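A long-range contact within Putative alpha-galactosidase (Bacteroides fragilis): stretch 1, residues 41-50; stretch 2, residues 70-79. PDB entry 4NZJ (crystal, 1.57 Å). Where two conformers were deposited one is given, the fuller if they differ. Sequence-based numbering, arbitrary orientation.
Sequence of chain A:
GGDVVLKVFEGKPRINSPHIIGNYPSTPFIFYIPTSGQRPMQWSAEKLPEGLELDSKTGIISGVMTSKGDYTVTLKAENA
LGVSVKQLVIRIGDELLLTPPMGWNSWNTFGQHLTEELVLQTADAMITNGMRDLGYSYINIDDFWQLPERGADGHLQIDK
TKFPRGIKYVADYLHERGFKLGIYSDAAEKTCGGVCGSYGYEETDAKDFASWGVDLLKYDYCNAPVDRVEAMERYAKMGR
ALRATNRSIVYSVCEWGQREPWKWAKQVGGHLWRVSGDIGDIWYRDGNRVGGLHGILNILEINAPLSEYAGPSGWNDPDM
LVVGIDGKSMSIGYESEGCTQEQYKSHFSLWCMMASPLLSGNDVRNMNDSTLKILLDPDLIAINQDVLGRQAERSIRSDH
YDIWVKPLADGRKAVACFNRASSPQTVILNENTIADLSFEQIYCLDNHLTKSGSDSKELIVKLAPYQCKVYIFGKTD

Stretch 1, residues 41-50: MQWSAEKLPE
Stretch 2 (70-79) DYTVTLKAEN

Gln42 to Glu46 pair with Glu78 to Thr74 as antiparallel strands, the second strand running on past the pairing in the direction of Asp70; their axes lie at 160° and 4.7 Å apart at closest approach. Gln42, Ser44 and Glu46 face Glu78, Lys76 and Thr74 in hydrogen-bonded pairs (CA-CA 5.1-5.2 Å); Trp43-Ala77 and Ala45-Leu75 are the narrower non-hydrogen-bonded pairs (4.5 and 4.6 Å). Each wide pair closes a two-bond ring: Gln42 N to Glu78 O 2.9 Å and Glu78 N to Gln42 O 2.8 Å; Ser44 N to Lys76 O and Lys76 N to Ser44 O, both 2.9 Å; Glu46 N to Thr74 O 2.9 Å and Thr74 N to Glu46 O 3.0 Å. N-H...O angles of 155-164° and the alternating CA-CA distances support this register; extended phi/psi, such as -116/151 at Trp43, show the strand conformation.

Alternation puts Trp43, Ala45, Leu75 and Ala77 on one face. Ala77's lone methyl is approached twice: Trp43 (chi1 m, chi2 -94°) brings CD1 obliquely to 3.9 Å from Ala77 CB, and Met41, a selenomethionine (t, p, p), sets SE 4.0 Å from Ala77 CB. Leu75 (m, t) places CD2 4.0 Å from Ala45 CB.

The face bearing Gln42, Ser44, Glu46, Thr74, Lys76 and Glu78 is polar. Lys76 is t throughout, and this extended chain carries NZ to 3.1 Å from Glu78 OE2, a salt bridge along its own strand. Glu78 (m, t, chi3 -67°) turns its end nearer the first strand, where a water donates to Glu78 OE1 at 2.8 Å and hydrogen-bonds Ser44 OG (chi1 p) at 2.9 Å, linking the strands.

Beyond Glu46 the ladder ends as Lys47 adopts positive phi (64/32). The chain then continues through Leu48 (-69/124; t, p) to Pro49 (-68/153, C-gamma exo). Val73, chi1 t, packs against this segment: Val73 CG1 lies 4.0 Å from Leu48 CD1, and Val73 CG2 3.7 Å from Pro49 CD. Tyr71 (chi1 m, chi2 86°) directs its CA-to-CB bond toward the first stretch, so its CB meets Pro49 CG at 3.6 Å.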

# COMPACT_ATOMS: atom_id res chain seq x y z
N MSE A 41 21.64 -0.00 14.84
CA MSE A 41 21.42 -1.23 14.08
C MSE A 41 22.45 -1.34 13.00
O MSE A 41 22.87 -0.34 12.43
CB MSE A 41 20.00 -1.14 13.50
CG MSE A 41 19.51 -2.36 12.73
SE MSE A 41 18.98 -3.83 13.93
CE MSE A 41 17.25 -3.12 14.55
N GLN A 42 22.86 -2.57 12.69
CA GLN A 42 23.78 -2.85 11.60
C GLN A 42 23.18 -3.92 10.70
O GLN A 42 22.64 -4.91 11.18
CB GLN A 42 25.14 -3.31 12.13
CG GLN A 42 26.07 -3.86 11.07
CD GLN A 42 27.47 -4.11 11.59
OE1 GLN A 42 27.90 -5.26 11.71
NE2 GLN A 42 28.19 -3.04 11.91
N TRP A 43 23.30 -3.72 9.39
CA TRP A 43 22.78 -4.67 8.41
C TRP A 43 23.90 -5.29 7.57
O TRP A 43 24.93 -4.66 7.34
CB TRP A 43 21.82 -3.97 7.45
CG TRP A 43 20.52 -3.55 8.04
CD1 TRP A 43 19.35 -4.25 8.03
CD2 TRP A 43 20.23 -2.30 8.67
NE1 TRP A 43 18.35 -3.52 8.63
CE2 TRP A 43 18.87 -2.32 9.03
CE3 TRP A 43 20.99 -1.16 8.97
CZ2 TRP A 43 18.25 -1.24 9.68
CZ3 TRP A 43 20.38 -0.09 9.62
CH2 TRP A 43 19.02 -0.14 9.96
N SER A 44 23.68 -6.51 7.12
CA SER A 44 24.57 -7.16 6.16
C SER A 44 23.79 -8.13 5.29
O SER A 44 22.62 -8.42 5.57
CB SER A 44 25.73 -7.87 6.87
OG SER A 44 25.25 -8.86 7.76
N ALA A 45 24.42 -8.63 4.23
CA ALA A 45 23.75 -9.55 3.32
C ALA A 45 24.70 -10.58 2.74
O ALA A 45 25.90 -10.32 2.59
CB ALA A 45 23.07 -8.78 2.19
N GLU A 46 24.15 -11.75 2.43
CA GLU A 46 24.86 -12.79 1.70
C GLU A 46 24.14 -13.01 0.37
O GLU A 46 22.91 -12.98 0.31
CB GLU A 46 24.89 -14.09 2.50
CG GLU A 46 25.64 -13.99 3.82
N LYS A 47 24.93 -13.21 -0.68
CA LYS A 47 24.42 -13.43 -2.03
C LYS A 47 23.65 -12.24 -2.59
O LYS A 47 22.71 -12.40 -3.38
CB LYS A 47 23.55 -14.71 -2.09
CG LYS A 47 24.23 -15.96 -1.56
CD LYS A 47 25.43 -16.36 -2.42
N LEU A 48 24.05 -11.03 -2.20
CA LEU A 48 23.50 -9.83 -2.81
C LEU A 48 24.03 -9.78 -4.24
O LEU A 48 25.24 -9.82 -4.44
CB LEU A 48 23.90 -8.56 -2.05
CG LEU A 48 23.18 -7.29 -2.50
CD1 LEU A 48 21.70 -7.34 -2.16
CD2 LEU A 48 23.83 -6.06 -1.87
N PRO A 49 23.13 -9.71 -5.24
CA PRO A 49 23.60 -9.84 -6.61
C PRO A 49 24.46 -8.67 -7.10
O PRO A 49 24.31 -7.54 -6.62
CB PRO A 49 22.31 -9.91 -7.44
CG PRO A 49 21.23 -10.22 -6.47
CD PRO A 49 21.66 -9.66 -5.16
N GLU A 50 25.33 -8.97 -8.06
CA GLU A 50 26.13 -7.96 -8.73
C GLU A 50 25.22 -6.89 -9.31
O GLU A 50 24.21 -7.21 -9.95
CB GLU A 50 26.95 -8.62 -9.84
CG GLU A 50 27.77 -7.67 -10.70
CD GLU A 50 28.59 -8.42 -11.74
OE1 GLU A 50 29.11 -9.51 -11.43
OE2 GLU A 50 28.70 -7.92 -12.87
N ASP A 70 15.21 -14.39 -10.69
CA ASP A 70 14.93 -14.35 -9.26
C ASP A 70 16.23 -14.58 -8.51
O ASP A 70 16.96 -15.53 -8.79
CB ASP A 70 13.92 -15.43 -8.85
CG ASP A 70 12.48 -15.04 -9.13
OD1 ASP A 70 12.24 -14.08 -9.89
OD2 ASP A 70 11.57 -15.70 -8.58
N TYR A 71 16.52 -13.70 -7.55
CA TYR A 71 17.73 -13.76 -6.76
C TYR A 71 17.36 -13.81 -5.29
O TYR A 71 16.68 -12.92 -4.79
CB TYR A 71 18.57 -12.52 -7.04
CG TYR A 71 18.96 -12.37 -8.49
CD1 TYR A 71 18.11 -11.73 -9.39
CD2 TYR A 71 20.16 -12.88 -8.97
CE1 TYR A 71 18.45 -11.60 -10.73
CE2 TYR A 71 20.51 -12.75 -10.30
CZ TYR A 71 19.65 -12.11 -11.17
OH TYR A 71 20.00 -11.98 -12.50
N THR A 72 17.80 -14.86 -4.60
CA THR A 72 17.49 -15.02 -3.18
C THR A 72 18.68 -14.54 -2.35
O THR A 72 19.78 -15.08 -2.45
CB THR A 72 17.16 -16.49 -2.84
OG1 THR A 72 16.02 -16.90 -3.59
CG2 THR A 72 16.87 -16.66 -1.35
N VAL A 73 18.43 -13.52 -1.54
CA VAL A 73 19.45 -12.88 -0.72
C VAL A 73 19.14 -13.18 0.74
O VAL A 73 17.98 -13.19 1.15
CB VAL A 73 19.43 -11.36 -0.95
CG1 VAL A 73 20.54 -10.67 -0.17
CG2 VAL A 73 19.55 -11.06 -2.43
N THR A 74 20.17 -13.44 1.53
CA THR A 74 19.99 -13.63 2.97
C THR A 74 20.39 -12.35 3.69
O THR A 74 21.55 -11.94 3.66
CB THR A 74 20.80 -14.82 3.49
OG1 THR A 74 20.41 -16.00 2.76
CG2 THR A 74 20.56 -15.05 4.98
N LEU A 75 19.41 -11.70 4.33
CA LEU A 75 19.63 -10.45 5.04
C LEU A 75 19.83 -10.71 6.52
O LEU A 75 19.22 -11.62 7.08
CB LEU A 75 18.43 -9.52 4.88
CG LEU A 75 17.98 -9.21 3.45
CD1 LEU A 75 16.71 -8.38 3.48
CD2 LEU A 75 19.09 -8.50 2.70
N LYS A 76 20.67 -9.90 7.14
CA LYS A 76 20.94 -9.99 8.56
C LYS A 76 20.92 -8.59 9.17
O LYS A 76 21.50 -7.66 8.63
CB LYS A 76 22.30 -10.64 8.79
CG LYS A 76 22.63 -10.93 10.24
CD LYS A 76 23.97 -11.64 10.35
CE LYS A 76 24.30 -11.99 11.79
NZ LYS A 76 25.73 -12.38 11.94
N ALA A 77 20.20 -8.45 10.28
CA ALA A 77 20.18 -7.22 11.06
C ALA A 77 20.67 -7.56 12.45
O ALA A 77 20.25 -8.58 13.00
CB ALA A 77 18.78 -6.64 11.11
N GLU A 78 21.54 -6.72 13.00
CA GLU A 78 22.15 -6.95 14.31
C GLU A 78 22.09 -5.69 15.17
O GLU A 78 22.39 -4.60 14.70
CB GLU A 78 23.63 -7.31 14.16
CG GLU A 78 23.94 -8.47 13.23
CD GLU A 78 25.43 -8.66 13.01
OE1 GLU A 78 26.06 -7.78 12.38
OE2 GLU A 78 25.98 -9.68 13.47
N ASN A 79 21.71 -5.85 16.44
CA ASN A 79 21.84 -4.79 17.43
C ASN A 79 22.41 -5.38 18.73
O ASN A 79 22.79 -6.55 18.77
CB ASN A 79 20.51 -4.04 17.64
CG ASN A 79 19.43 -4.88 18.30
OD1 ASN A 79 19.71 -5.93 18.89
ND2 ASN A 79 18.19 -4.42 18.20
O HOH W 1 24.38 -7.38 10.14